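Local structure of endoglucanase (Fervidobacterium pennivorans DSM 9078, 6KDD) at residues A29-F34 with T102-E107; P33-W38 with L81-H86; V40-E45 with K85-R90. The protein probably hydrolyses beta-glucosidic linkages, as a glycoside hydrolase family 5 (cellulase A) enzyme built on an eight-stranded TIM barrel. All coordinates share one frame; numbering follows the deposited sequence.

How the contacts relate
From the N terminus, the chain leaves barrel strand 22-25 and enters a long loop that runs to helix 45-53; all three contacts start from it. Contact 1 closes the widest circuit, bringing 29-34 against 102-107, just after strand 97-101. Within that circuit lie contact 2, tying 33-38 to 81-86, and contact 3, tying 40-45 to 85-90; both end on helix 78-93, where contact 3 starts later and ends beyond contact 2, so the two are staggered without nesting. The backbone N and O of I42 join contacts 2 and 3 by hydrogen bonds to the side chains of E35 and R83. Together they fasten the loop after the first strand to the second and third beta-alpha units.

Contact 1: A29-F34 with T102-E107; sequences ALEAPF and THHFEE
E31 and H103 bring the two backbones closest, with their CA atoms 6.0 Å apart. The 29-34 segment folds as a type I beta turn from A29 to A32, whereas 102-107 leaves barrel strand 97-101 as loop and enters a helix at E106, with F105 as its N-cap. Three residues make the meeting. The aliphatic part of E31 lies over one face of the H103 imidazole, a CH-pi contact in which CG sits 4.1 Å from the ring centroid, while CB approaches H103 ND1 at 3.7 Å. On the other histidine the backbone does the work: H104 ND1 donates to E31 O at 3.3 Å, a fairly straight bond of 162°. That oxygen lies in the imidazole plane of H104, but the donor stands well above the carbonyl plane of E31. H103 ND1 in turn sits over the centre of the H104 ring. With chi1 at 81°, E31 tucks CG between its own N and carbonyl carbon, and a bend at chi2 turns the carboxylate back to its own turn. There A29 N reaches OE1 at 2.9 Å and N28 N binds OE2, while R63 NE shares the carbonyl O with H104. The buried carboxylate is thus satisfied by backbone N-H groups, and the contact ties together two loops at the C-terminal rim of the barrel, where TIM-barrel glycosidases carry their active site.

Contact 2: P33-W38 with L81-H86; sequences PFEGAW and LERVKH. With NI (nickel (II) ion), chain C.
E35 and R83 carry this contact, joining a loop after the first barrel strand to helix 78-93 at the protein surface. The tight part is a two-pronged salt bridge: R83 presents the side of its guanidinium, with NE giving a bond to E35 OE1 at 2.7 Å and NH2 one to E35 OE2 at 2.8 Å. Both oxygens use their syn lone pairs, and the second bond is almost straight at 173°. The carboxylate and guanidinium lie only 22° from coplanar, although the two side chains cross at about a right angle. E35 gets there by full extension, its CG anti to the backbone N (chi1 -163°), whereas R83 bends at chi2 to turn its NE edge toward the acid. Around this pair the contact is loose. The backbones stay 9.9 Å apart at their nearest CA atoms, E35 to R83, and the type II turn from F34 to A37 hangs off the loop side, with A37 CB against a face of the F34 ring. On the helix, H86 ND1 holds a nickel ion at 2.1 Å, with a water as a further ligand. I42 completes the arrangement, its N binding E35 OE2 and its O receiving R83 NH2. Paired charges anchored to one backbone residue hold both groups flat and fix their rotation, so a partly exposed ion pair becomes a directed link between loop and helix.

Contact 3: V40-E45 with K85-R90; sequences VRIEDE and KHVVDR. With NI (nickel (II) ion), chain C.
D44 and R90 mark the closest backbone approach, their CA atoms 6.3 Å apart, where the loop leading to helix 45-53 passes helix 78-93. The D44 carboxylate is divided between two helix residues one turn apart. H86 NE2 donates to D44 OD1 at 2.8 Å, with the oxygen in the imidazole plane and met on its syn side; a weak second bond runs to OD2. R90 NE reaches D44 OD2 at 2.7 Å from above the carboxylate plane, and the guanidinium stands 76° from that plane. The bend of R90 at chi2 (-77°) turns NE toward the acid, while NH1 pairs with E93. Deeper in, I42 CD1 rests on V87 CG1 at 3.9 Å, the two side chains crossing at about a right angle, with F47 packing against both. An asparagine in place of D44 would probably leave R90 NE without its charged mate and weaken the hold on H86. Because the imidazole gives NE2 to the acid and ND1 to nickel, its rotation is fixed from both ends, and the carboxylate is likely to polarise the ring and strengthen its hold on the metal.

Contact 1: A29-F34 with T102-E107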
ATOM      1  N   ALA A  29       6.786  -1.737  10.287  1.00 16.87           N
ATOM      2  CA  ALA A  29       7.841  -2.735  10.269  1.00 15.24           C
ATOM      3  C   ALA A  29       9.009  -2.190   9.438  1.00 17.75           C
ATOM      4  O   ALA A  29       9.812  -1.387   9.959  1.00 21.06           O
ATOM      5  CB  ALA A  29       7.258  -4.058   9.762  1.00 16.22           C
ATOM      6  N   LEU A  30       9.059  -2.508   8.121  1.00 18.14           N
ATOM      7  CA  LEU A  30      10.282  -2.220   7.368  1.00 16.72           C
ATOM      8  C   LEU A  30      10.280  -0.801   6.813  1.00 16.21           C
ATOM      9  O   LEU A  30      11.308  -0.388   6.264  1.00 17.38           O
ATOM     10  CB  LEU A  30      10.499  -3.208   6.196  1.00 16.62           C
ATOM     11  CG  LEU A  30      10.921  -4.636   6.616  1.00 18.96           C
ATOM     12  CD1 LEU A  30      10.767  -5.579   5.443  1.00 19.51           C
ATOM     13  CD2 LEU A  30      12.395  -4.617   7.053  1.00 16.89           C
ATOM     14  N   GLU A  31       9.171  -0.048   6.978  1.00 17.25           N
ATOM     15  CA  GLU A  31       9.125   1.334   6.504  1.00 18.35           C
ATOM     16  C   GLU A  31       9.471   2.319   7.630  1.00 19.37           C
ATOM     17  O   GLU A  31       9.427   3.544   7.423  1.00 19.64           O
ATOM     18  CB  GLU A  31       7.759   1.624   5.848  1.00 18.67           C
ATOM     19  CG  GLU A  31       6.611   1.938   6.832  1.00 15.51           C
ATOM     20  CD  GLU A  31       5.980   0.803   7.631  1.00 20.60           C
ATOM     21  OE1 GLU A  31       6.639  -0.261   7.809  1.00 20.90           O
ATOM     22  OE2 GLU A  31       4.793   0.969   8.057  1.00 20.74           O
ATOM     23  N   ALA A  32       9.799   1.781   8.812  1.00 19.89           N
ATOM     24  CA  ALA A  32      10.301   2.591   9.925  1.00 19.53           C
ATOM     25  C   ALA A  32      11.766   2.905   9.625  1.00 20.11           C
ATOM     26  O   ALA A  32      12.320   2.354   8.664  1.00 18.76           O
ATOM     27  CB  ALA A  32      10.179   1.797  11.202  1.00 19.85           C
ATOM     28  N   PRO A  33      12.473   3.795  10.369  1.00 24.10           N
ATOM     29  CA  PRO A  33      13.885   4.076  10.055  1.00 21.36           C
ATOM     30  C   PRO A  33      14.745   2.817  10.162  1.00 22.38           C
ATOM     31  O   PRO A  33      15.725   2.675   9.428  1.00 22.99           O
ATOM     32  CB  PRO A  33      14.266   5.163  11.109  1.00 24.66           C
ATOM     33  CG  PRO A  33      12.942   5.842  11.400  1.00 24.80           C
ATOM     34  CD  PRO A  33      11.969   4.659  11.463  1.00 24.89           C
ATOM     35  N   PHE A  34      14.350   1.879  11.029  1.00 21.26           N
ATOM     36  CA  PHE A  34      14.884   0.520  10.974  1.00 21.11           C
ATOM     37  C   PHE A  34      13.790  -0.422  11.446  1.00 20.65           C
ATOM     38  O   PHE A  34      12.880  -0.011  12.174  1.00 20.38           O
ATOM     39  CB  PHE A  34      16.146   0.348  11.860  1.00 23.99           C
ATOM     40  CG  PHE A  34      15.966   0.765  13.308  1.00 22.40           C
ATOM     41  CD1 PHE A  34      15.460  -0.123  14.256  1.00 20.27           C
ATOM     42  CD2 PHE A  34      16.340   2.039  13.736  1.00 21.87           C
ATOM     43  CE1 PHE A  34      15.298   0.250  15.577  1.00 21.33           C
ATOM     44  CE2 PHE A  34      16.158   2.413  15.068  1.00 19.26           C
ATOM     45  CZ  PHE A  34      15.669   1.519  15.991  1.00 19.73           C
ATOM     46  N   THR A 102       8.647   1.294  -2.327  1.00 21.54           N
ATOM     47  CA  THR A 102       9.482   2.202  -1.569  1.00 21.94           C
ATOM     48  C   THR A 102       8.529   3.133  -0.797  1.00 19.58           C
ATOM     49  O   THR A 102       7.499   3.532  -1.326  1.00 19.26           O
ATOM     50  CB  THR A 102      10.444   2.978  -2.496  1.00 25.89           C
ATOM     51  OG1 THR A 102      11.310   2.007  -3.087  1.00 26.19           O
ATOM     52  CG2 THR A 102      11.266   4.028  -1.772  1.00 26.91           C
ATOM     53  N   HIS A 103       8.880   3.461   0.445  1.00 19.57           N
ATOM     54  CA  HIS A 103       7.956   4.108   1.363  1.00 21.27           C
ATOM     55  C   HIS A 103       8.744   5.032   2.286  1.00 20.30           C
ATOM     56  O   HIS A 103       9.837   4.677   2.730  1.00 18.52           O
ATOM     57  CB  HIS A 103       7.337   2.962   2.204  1.00 19.35           C
ATOM     58  CG  HIS A 103       5.951   3.143   2.736  1.00 17.53           C
ATOM     59  ND1 HIS A 103       5.665   3.970   3.825  1.00 22.77           N
ATOM     60  CD2 HIS A 103       4.805   2.494   2.454  1.00 15.57           C
ATOM     61  CE1 HIS A 103       4.391   3.827   4.176  1.00 18.00           C
ATOM     62  NE2 HIS A 103       3.844   2.943   3.340  1.00 20.33           N
ATOM     63  N   HIS A 104       8.162   6.179   2.652  1.00 20.90           N
ATOM     64  CA  HIS A 104       8.775   7.102   3.613  1.00 21.35           C
ATOM     65  C   HIS A 104      10.177   7.540   3.167  1.00 24.73           C
ATOM     66  O   HIS A 104      11.100   7.582   3.993  1.00 23.24           O
ATOM     67  CB  HIS A 104       8.762   6.600   5.073  1.00 22.60           C
ATOM     68  CG  HIS A 104       7.372   6.507   5.632  1.00 24.99           C
ATOM     69  ND1 HIS A 104       6.976   5.539   6.565  1.00 28.07           N
ATOM     70  CD2 HIS A 104       6.257   7.223   5.348  1.00 23.38           C
ATOM     71  CE1 HIS A 104       5.684   5.705   6.862  1.00 23.71           C
ATOM     72  NE2 HIS A 104       5.225   6.710   6.106  1.00 28.82           N
ATOM     73  N   PHE A 105      10.293   7.933   1.882  1.00 26.29           N
ATOM     74  CA  PHE A 105      11.540   8.509   1.373  1.00 26.21           C
ATOM     75  C   PHE A 105      11.463  10.017   1.638  1.00 26.74           C
ATOM     76  O   PHE A 105      10.997  10.757   0.778  1.00 27.34           O
ATOM     77  CB  PHE A 105      11.691   8.205  -0.125  1.00 26.15           C
ATOM     78  CG  PHE A 105      13.055   8.541  -0.708  1.00 29.59           C
ATOM     79  CD1 PHE A 105      13.977   9.278   0.025  1.00 25.79           C
ATOM     80  CD2 PHE A 105      13.408   8.108  -1.981  1.00 28.08           C
ATOM     81  CE1 PHE A 105      15.231   9.577  -0.501  1.00 31.69           C
ATOM     82  CE2 PHE A 105      14.654   8.415  -2.523  1.00 27.22           C
ATOM     83  CZ  PHE A 105      15.552   9.156  -1.776  1.00 27.19           C
ATOM     84  N   GLU A 106      11.872  10.432   2.843  1.00 28.11           N
ATOM     85  CA  GLU A 106      11.529  11.761   3.351  1.00 32.59           C
ATOM     86  C   GLU A 106      12.115  12.855   2.444  1.00 31.33           C
ATOM     87  O   GLU A 106      11.441  13.820   2.166  1.00 27.12           O
ATOM     88  CB  GLU A 106      12.091  11.936   4.759  1.00 37.89           C
ATOM     89  CG  GLU A 106      11.360  11.107   5.804  1.00 56.48           C
ATOM     90  CD  GLU A 106      11.849  11.292   7.233  1.00 73.50           C
ATOM     91  OE1 GLU A 106      12.557  12.303   7.494  1.00 78.56           O
ATOM     92  OE2 GLU A 106      11.519  10.430   8.095  1.00 81.12           O
ATOM     93  N   GLU A 107      13.368  12.712   1.978  1.00 31.07           N
ATOM     94  CA  GLU A 107      14.021  13.737   1.149  1.00 30.23           C
ATOM     95  C   GLU A 107      13.279  13.928  -0.168  1.00 31.20           C
ATOM     96  O   GLU A 107      13.274  15.033  -0.732  1.00 33.79           O
ATOM     97  CB  GLU A 107      15.479  13.369   0.840  1.00 34.75           C
ATOM     98  CG  GLU A 107      16.314  13.175   2.085  1.00 31.56           C
ATOM     99  CD  GLU A 107      16.203  11.825   2.791  1.00 41.47           C
ATOM    100  OE1 GLU A 107      15.404  10.955   2.346  1.00 36.92           O
ATOM    101  OE2 GLU A 107      16.886  11.658   3.816  1.00 38.65           O
TER

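Contact 2: P33-W38 with L81-H86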
ATOM      1  N   PRO A  33      12.473   3.795  10.369  1.00 24.10           N
ATOM      2  CA  PRO A  33      13.885   4.076  10.055  1.00 21.36           C
ATOM      3  C   PRO A  33      14.745   2.817  10.162  1.00 22.38           C
ATOM      4  O   PRO A  33      15.725   2.675   9.428  1.00 22.99           O
ATOM      5  CB  PRO A  33      14.266   5.163  11.109  1.00 24.66           C
ATOM      6  CG  PRO A  33      12.942   5.842  11.400  1.00 24.80           C
ATOM      7  CD  PRO A  33      11.969   4.659  11.463  1.00 24.89           C
ATOM      8  N   PHE A  34      14.350   1.879  11.029  1.00 21.26           N
ATOM      9  CA  PHE A  34      14.884   0.520  10.974  1.00 21.11           C
ATOM     10  C   PHE A  34      13.790  -0.422  11.446  1.00 20.65           C
ATOM     11  O   PHE A  34      12.880  -0.011  12.174  1.00 20.38           O
ATOM     12  CB  PHE A  34      16.146   0.348  11.860  1.00 23.99           C
ATOM     13  CG  PHE A  34      15.966   0.765  13.308  1.00 22.40           C
ATOM     14  CD1 PHE A  34      15.460  -0.123  14.256  1.00 20.27           C
ATOM     15  CD2 PHE A  34      16.340   2.039  13.736  1.00 21.87           C
ATOM     16  CE1 PHE A  34      15.298   0.250  15.577  1.00 21.33           C
ATOM     17  CE2 PHE A  34      16.158   2.413  15.068  1.00 19.26           C
ATOM     18  CZ  PHE A  34      15.669   1.519  15.991  1.00 19.73           C
ATOM     19  N   GLU A  35      13.949  -1.710  11.151  1.00 20.88           N
ATOM     20  CA  GLU A  35      12.902  -2.685  11.492  1.00 20.69           C
ATOM     21  C   GLU A  35      12.762  -2.861  12.998  1.00 20.04           C
ATOM     22  O   GLU A  35      13.730  -3.177  13.704  1.00 22.36           O
ATOM     23  CB  GLU A  35      13.181  -4.063  10.862  1.00 22.80           C
ATOM     24  CG  GLU A  35      11.938  -4.951  10.835  1.00 24.40           C
ATOM     25  CD  GLU A  35      12.131  -6.355  10.245  1.00 26.26           C
ATOM     26  OE1 GLU A  35      13.276  -6.681   9.809  1.00 22.71           O
ATOM     27  OE2 GLU A  35      11.135  -7.102  10.194  1.00 24.21           O
ATOM     28  N   GLY A  36      11.531  -2.699  13.484  1.00 20.12           N
ATOM     29  CA  GLY A  36      11.197  -2.849  14.903  1.00 18.82           C
ATOM     30  C   GLY A  36      11.079  -1.496  15.619  1.00 20.59           C
ATOM     31  O   GLY A  36      10.471  -1.418  16.668  1.00 22.45           O
ATOM     32  N   ALA A  37      11.644  -0.423  15.061  1.00 20.51           N
ATOM     33  CA  ALA A  37      11.548   0.888  15.685  1.00 19.18           C
ATOM     34  C   ALA A  37      10.089   1.279  15.933  1.00 24.88           C
ATOM     35  O   ALA A  37       9.816   2.021  16.884  1.00 22.13           O
ATOM     36  CB  ALA A  37      12.225   1.914  14.816  1.00 19.94           C
ATOM     37  N   TRP A  38       9.158   0.837  15.050  1.00 19.81           N
ATOM     38  CA  TRP A  38       7.785   1.312  15.165  1.00 21.53           C
ATOM     39  C   TRP A  38       6.900   0.189  15.691  1.00 22.16           C
ATOM     40  O   TRP A  38       5.696   0.286  15.583  1.00 21.16           O
ATOM     41  CB  TRP A  38       7.258   1.854  13.824  1.00 20.80           C
ATOM     42  CG  TRP A  38       7.828   3.176  13.424  1.00 21.13           C
ATOM     43  CD1 TRP A  38       8.667   3.972  14.151  1.00 24.06           C
ATOM     44  CD2 TRP A  38       7.549   3.892  12.218  1.00 22.55           C
ATOM     45  NE1 TRP A  38       8.941   5.119  13.476  1.00 20.98           N
ATOM     46  CE2 TRP A  38       8.267   5.107  12.289  1.00 23.54           C
ATOM     47  CE3 TRP A  38       6.783   3.607  11.074  1.00 19.05           C
ATOM     48  CZ2 TRP A  38       8.202   6.062  11.278  1.00 23.07           C
ATOM     49  CZ3 TRP A  38       6.718   4.569  10.085  1.00 21.78           C
ATOM     50  CH2 TRP A  38       7.407   5.774  10.182  1.00 22.58           C
ATOM     51  N   LEU A  81      19.136  -5.877   1.822  1.00 27.02           N
ATOM     52  CA  LEU A  81      18.524  -6.597   0.709  1.00 26.18           C
ATOM     53  C   LEU A  81      18.214  -8.036   1.099  1.00 22.73           C
ATOM     54  O   LEU A  81      17.202  -8.569   0.638  1.00 22.39           O
ATOM     55  CB  LEU A  81      19.424  -6.585  -0.542  1.00 27.25           C
ATOM     56  CG  LEU A  81      19.016  -5.568  -1.590  1.00 31.46           C
ATOM     57  CD1 LEU A  81      20.102  -5.394  -2.647  1.00 38.84           C
ATOM     58  CD2 LEU A  81      17.662  -5.907  -2.200  1.00 29.87           C
ATOM     59  N   GLU A  82      19.124  -8.684   1.852  1.00 24.02           N
ATOM     60  CA  GLU A  82      18.928 -10.083   2.257  1.00 26.27           C
ATOM     61  C   GLU A  82      17.761 -10.228   3.228  1.00 22.41           C
ATOM     62  O   GLU A  82      17.023 -11.215   3.193  1.00 20.52           O
ATOM     63  CB  GLU A  82      20.143 -10.679   2.969  1.00 30.94           C
ATOM     64  CG  GLU A  82      21.429 -10.459   2.217  1.00 43.30           C
ATOM     65  CD  GLU A  82      21.757 -11.389   1.067  1.00 52.45           C
ATOM     66  OE1 GLU A  82      20.811 -11.998   0.494  1.00 48.86           O
ATOM     67  OE2 GLU A  82      22.978 -11.511   0.753  1.00 54.86           O
ATOM     68  N   ARG A  83      17.615  -9.258   4.125  1.00 20.94           N
ATOM     69  CA  ARG A  83      16.428  -9.230   4.974  1.00 22.18           C
ATOM     70  C   ARG A  83      15.136  -9.104   4.150  1.00 17.92           C
ATOM     71  O   ARG A  83      14.174  -9.824   4.436  1.00 20.39           O
ATOM     72  CB  ARG A  83      16.508  -8.124   6.039  1.00 22.17           C
ATOM     73  CG  ARG A  83      15.220  -7.998   6.837  1.00 25.38           C
ATOM     74  CD  ARG A  83      15.009  -9.225   7.690  1.00 23.32           C
ATOM     75  NE  ARG A  83      13.822  -9.036   8.506  1.00 26.76           N
ATOM     76  CZ  ARG A  83      12.997 -10.012   8.926  1.00 26.49           C
ATOM     77  NH1 ARG A  83      13.226 -11.280   8.616  1.00 22.35           N
ATOM     78  NH2 ARG A  83      11.898  -9.691   9.588  1.00 24.02           N
ATOM     79  N   VAL A  84      15.065  -8.176   3.194  1.00 16.43           N
ATOM     80  CA  VAL A  84      13.851  -8.060   2.403  1.00 17.40           C
ATOM     81  C   VAL A  84      13.670  -9.371   1.613  1.00 18.07           C
ATOM     82  O   VAL A  84      12.571  -9.875   1.518  1.00 17.75           O
ATOM     83  CB  VAL A  84      13.863  -6.816   1.485  1.00 16.75           C
ATOM     84  CG1 VAL A  84      12.724  -6.801   0.484  1.00 14.21           C
ATOM     85  CG2 VAL A  84      13.965  -5.498   2.278  1.00 18.71           C
ATOM     86  N   LYS A  85      14.757  -9.942   1.069  1.00 17.97           N
ATOM     87  CA  LYS A  85      14.614 -11.220   0.347  1.00 18.26           C
ATOM     88  C   LYS A  85      13.984 -12.299   1.226  1.00 18.15           C
ATOM     89  O   LYS A  85      13.110 -13.069   0.767  1.00 19.57           O
ATOM     90  CB  LYS A  85      15.961 -11.691  -0.218  1.00 18.50           C
ATOM     91  CG  LYS A  85      15.906 -13.010  -1.000  1.00 21.46           C
ATOM     92  CD  LYS A  85      17.262 -13.357  -1.560  1.00 21.87           C
ATOM     93  CE  LYS A  85      17.476 -14.765  -2.093  1.00 29.83           C
ATOM     94  NZ  LYS A  85      16.248 -15.566  -2.248  1.00 26.20           N
ATOM     95  N   HIS A  86      14.444 -12.408   2.490  1.00 17.42           N
ATOM     96  CA  HIS A  86      13.884 -13.383   3.423  1.00 19.28           C
ATOM     97  C   HIS A  86      12.370 -13.241   3.595  1.00 22.22           C
ATOM     98  O   HIS A  86      11.613 -14.233   3.603  1.00 18.34           O
ATOM     99  CB  HIS A  86      14.670 -13.412   4.757  1.00 20.10           C
ATOM    100  CG  HIS A  86      14.139 -14.393   5.735  1.00 22.22           C
ATOM    101  ND1 HIS A  86      14.650 -15.671   5.869  1.00 24.57           N
ATOM    102  CD2 HIS A  86      13.079 -14.325   6.567  1.00 23.16           C
ATOM    103  CE1 HIS A  86      14.004 -16.320   6.807  1.00 24.74           C
ATOM    104  NE2 HIS A  86      13.012 -15.534   7.232  1.00 25.39           N
TER
HETATM  105 NI    NI C 402      16.201 -16.591   4.707  1.00 41.57          NI
HETATM  106  O   HOH W   1      17.304 -17.916   6.589  1.00 53.11           O

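Contact 3: V40-E45 with K85-R90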
ATOM      1  N   VAL A  40       6.938  -3.349  15.155  1.00 19.21           N
ATOM      2  CA  VAL A  40       6.702  -4.630  14.479  1.00 19.69           C
ATOM      3  C   VAL A  40       7.984  -5.122  13.833  1.00 18.21           C
ATOM      4  O   VAL A  40       8.677  -4.382  13.135  1.00 19.93           O
ATOM      5  CB  VAL A  40       5.595  -4.585  13.401  1.00 18.82           C
ATOM      6  CG1 VAL A  40       5.327  -5.985  12.876  1.00 20.20           C
ATOM      7  CG2 VAL A  40       4.304  -4.019  13.978  1.00 17.54           C
ATOM      8  N   ARG A  41       8.314  -6.384  14.112  1.00 20.26           N
ATOM      9  CA  ARG A  41       9.317  -7.099  13.348  1.00 20.27           C
ATOM     10  C   ARG A  41       8.573  -8.225  12.623  1.00 21.11           C
ATOM     11  O   ARG A  41       7.727  -8.892  13.202  1.00 21.80           O
ATOM     12  CB  ARG A  41      10.369  -7.713  14.278  1.00 22.94           C
ATOM     13  CG  ARG A  41      11.499  -8.418  13.534  1.00 27.56           C
ATOM     14  CD  ARG A  41      12.359  -9.244  14.492  1.00 35.46           C
ATOM     15  NE  ARG A  41      13.501  -9.627  13.678  1.00 44.04           N
ATOM     16  CZ  ARG A  41      13.652 -10.772  12.992  1.00 50.22           C
ATOM     17  NH1 ARG A  41      12.738 -11.739  13.020  1.00 42.45           N
ATOM     18  NH2 ARG A  41      14.751 -10.940  12.280  1.00 52.40           N
ATOM     19  N   ILE A  42       8.871  -8.414  11.335  1.00 24.83           N
ATOM     20  CA  ILE A  42       8.077  -9.348  10.551  1.00 18.80           C
ATOM     21  C   ILE A  42       8.533 -10.764  10.878  1.00 21.02           C
ATOM     22  O   ILE A  42       9.623 -11.169  10.520  1.00 22.67           O
ATOM     23  CB  ILE A  42       8.190  -9.022   9.044  1.00 20.29           C
ATOM     24  CG1 ILE A  42       7.874  -7.553   8.737  1.00 19.16           C
ATOM     25  CG2 ILE A  42       7.331  -9.986   8.221  1.00 21.69           C
ATOM     26  CD1 ILE A  42       7.964  -7.187   7.247  1.00 19.91           C
ATOM     27  N   GLU A  43       7.678 -11.529  11.550  1.00 20.41           N
ATOM     28  CA  GLU A  43       8.034 -12.896  11.919  1.00 24.20           C
ATOM     29  C   GLU A  43       7.581 -13.820  10.790  1.00 23.32           C
ATOM     30  O   GLU A  43       6.531 -13.592  10.206  1.00 21.16           O
ATOM     31  CB  GLU A  43       7.309 -13.296  13.203  1.00 23.01           C
ATOM     32  CG  GLU A  43       7.764 -12.493  14.428  1.00 34.15           C
ATOM     33  CD  GLU A  43       9.264 -12.579  14.709  1.00 40.31           C
ATOM     34  OE1 GLU A  43       9.879 -13.600  14.340  1.00 43.15           O
ATOM     35  OE2 GLU A  43       9.827 -11.626  15.264  1.00 42.09           O
ATOM     36  N   ASP A  44       8.358 -14.868  10.520  1.00 24.92           N
ATOM     37  CA  ASP A  44       8.068 -15.851   9.488  1.00 28.65           C
ATOM     38  C   ASP A  44       6.637 -16.395   9.598  1.00 28.21           C
ATOM     39  O   ASP A  44       5.921 -16.553   8.593  1.00 20.55           O
ATOM     40  CB  ASP A  44       9.081 -16.991   9.590  1.00 29.26           C
ATOM     41  CG  ASP A  44      10.490 -16.615   9.123  1.00 30.90           C
ATOM     42  OD1 ASP A  44      10.777 -15.461   8.878  1.00 27.53           O
ATOM     43  OD2 ASP A  44      11.283 -17.494   9.015  1.00 31.58           O
ATOM     44  N   GLU A  45       6.215 -16.639  10.844  1.00 26.79           N
ATOM     45  CA  GLU A  45       4.921 -17.254  11.100  1.00 29.15           C
ATOM     46  C   GLU A  45       3.767 -16.362  10.667  1.00 25.95           C
ATOM     47  O   GLU A  45       2.684 -16.865  10.426  1.00 22.58           O
ATOM     48  CB  GLU A  45       4.743 -17.567  12.587  1.00 34.51           C
ATOM     49  CG  GLU A  45       4.958 -19.037  12.906  1.00 55.08           C
ATOM     50  CD  GLU A  45       4.557 -19.464  14.316  1.00 69.39           C
ATOM     51  OE1 GLU A  45       3.819 -18.697  14.982  1.00 71.40           O
ATOM     52  OE2 GLU A  45       4.979 -20.572  14.753  1.00 82.30           O
ATOM     53  N   LYS A  85      14.757  -9.942   1.069  1.00 17.97           N
ATOM     54  CA  LYS A  85      14.614 -11.220   0.347  1.00 18.26           C
ATOM     55  C   LYS A  85      13.984 -12.299   1.226  1.00 18.15           C
ATOM     56  O   LYS A  85      13.110 -13.069   0.767  1.00 19.57           O
ATOM     57  CB  LYS A  85      15.961 -11.691  -0.218  1.00 18.50           C
ATOM     58  CG  LYS A  85      15.906 -13.010  -1.000  1.00 21.46           C
ATOM     59  CD  LYS A  85      17.262 -13.357  -1.560  1.00 21.87           C
ATOM     60  CE  LYS A  85      17.476 -14.765  -2.093  1.00 29.83           C
ATOM     61  NZ  LYS A  85      16.248 -15.566  -2.248  1.00 26.20           N
ATOM     62  N   HIS A  86      14.444 -12.408   2.490  1.00 17.42           N
ATOM     63  CA  HIS A  86      13.884 -13.383   3.423  1.00 19.28           C
ATOM     64  C   HIS A  86      12.370 -13.241   3.595  1.00 22.22           C
ATOM     65  O   HIS A  86      11.613 -14.233   3.603  1.00 18.34           O
ATOM     66  CB  HIS A  86      14.670 -13.412   4.757  1.00 20.10           C
ATOM     67  CG  HIS A  86      14.139 -14.393   5.735  1.00 22.22           C
ATOM     68  ND1 HIS A  86      14.650 -15.671   5.869  1.00 24.57           N
ATOM     69  CD2 HIS A  86      13.079 -14.325   6.567  1.00 23.16           C
ATOM     70  CE1 HIS A  86      14.004 -16.320   6.807  1.00 24.74           C
ATOM     71  NE2 HIS A  86      13.012 -15.534   7.232  1.00 25.39           N
ATOM     72  N   VAL A  87      11.932 -11.990   3.834  1.00 19.20           N
ATOM     73  CA  VAL A  87      10.527 -11.690   4.040  1.00 20.43           C
ATOM     74  C   VAL A  87       9.723 -12.045   2.796  1.00 19.43           C
ATOM     75  O   VAL A  87       8.667 -12.698   2.887  1.00 18.93           O
ATOM     76  CB  VAL A  87      10.350 -10.196   4.419  1.00 19.06           C
ATOM     77  CG1 VAL A  87       8.877  -9.778   4.457  1.00 22.98           C
ATOM     78  CG2 VAL A  87      11.067  -9.900   5.752  1.00 20.99           C
ATOM     79  N   VAL A  88      10.161 -11.524   1.645  1.00 20.60           N
ATOM     80  CA  VAL A  88       9.487 -11.820   0.386  1.00 17.85           C
ATOM     81  C   VAL A  88       9.381 -13.342   0.194  1.00 18.64           C
ATOM     82  O   VAL A  88       8.317 -13.853  -0.168  1.00 17.70           O
ATOM     83  CB  VAL A  88      10.239 -11.151  -0.782  1.00 20.24           C
ATOM     84  CG1 VAL A  88       9.833 -11.765  -2.106  1.00 19.06           C
ATOM     85  CG2 VAL A  88      10.007  -9.651  -0.793  1.00 24.74           C
ATOM     86  N   ASP A  89      10.491 -14.059   0.435  1.00 17.33           N
ATOM     87  CA  ASP A  89      10.576 -15.501   0.228  1.00 18.33           C
ATOM     88  C   ASP A  89       9.573 -16.227   1.101  1.00 17.88           C
ATOM     89  O   ASP A  89       8.846 -17.103   0.610  1.00 18.64           O
ATOM     90  CB  ASP A  89      11.980 -16.087   0.503  1.00 19.89           C
ATOM     91  CG  ASP A  89      12.988 -15.773  -0.594  1.00 21.89           C
ATOM     92  OD1 ASP A  89      12.613 -15.115  -1.574  1.00 23.68           O
ATOM     93  OD2 ASP A  89      14.159 -16.078  -0.410  1.00 24.96           O
ATOM     94  N   ARG A  90       9.509 -15.857   2.400  1.00 18.97           N
ATOM     95  CA  ARG A  90       8.544 -16.499   3.280  1.00 18.34           C
ATOM     96  C   ARG A  90       7.100 -16.284   2.819  1.00 19.23           C
ATOM     97  O   ARG A  90       6.268 -17.206   2.940  1.00 18.06           O
ATOM     98  CB  ARG A  90       8.721 -16.068   4.747  1.00 20.59           C
ATOM     99  CG  ARG A  90      10.028 -16.523   5.371  1.00 24.54           C
ATOM    100  CD  ARG A  90       9.971 -18.005   5.742  1.00 27.36           C
ATOM    101  NE  ARG A  90      11.058 -18.553   6.555  1.00 33.28           N
ATOM    102  CZ  ARG A  90      11.743 -19.673   6.293  1.00 40.12           C
ATOM    103  NH1 ARG A  90      11.484 -20.391   5.207  1.00 38.34           N
ATOM    104  NH2 ARG A  90      12.716 -20.052   7.103  1.00 35.23           N
TER
HETATM  105 NI    NI C 402      16.201 -16.591   4.707  1.00 41.57          NI
HETATM  106  O   HOH W   1      17.304 -17.916   6.589  1.00 53.11           O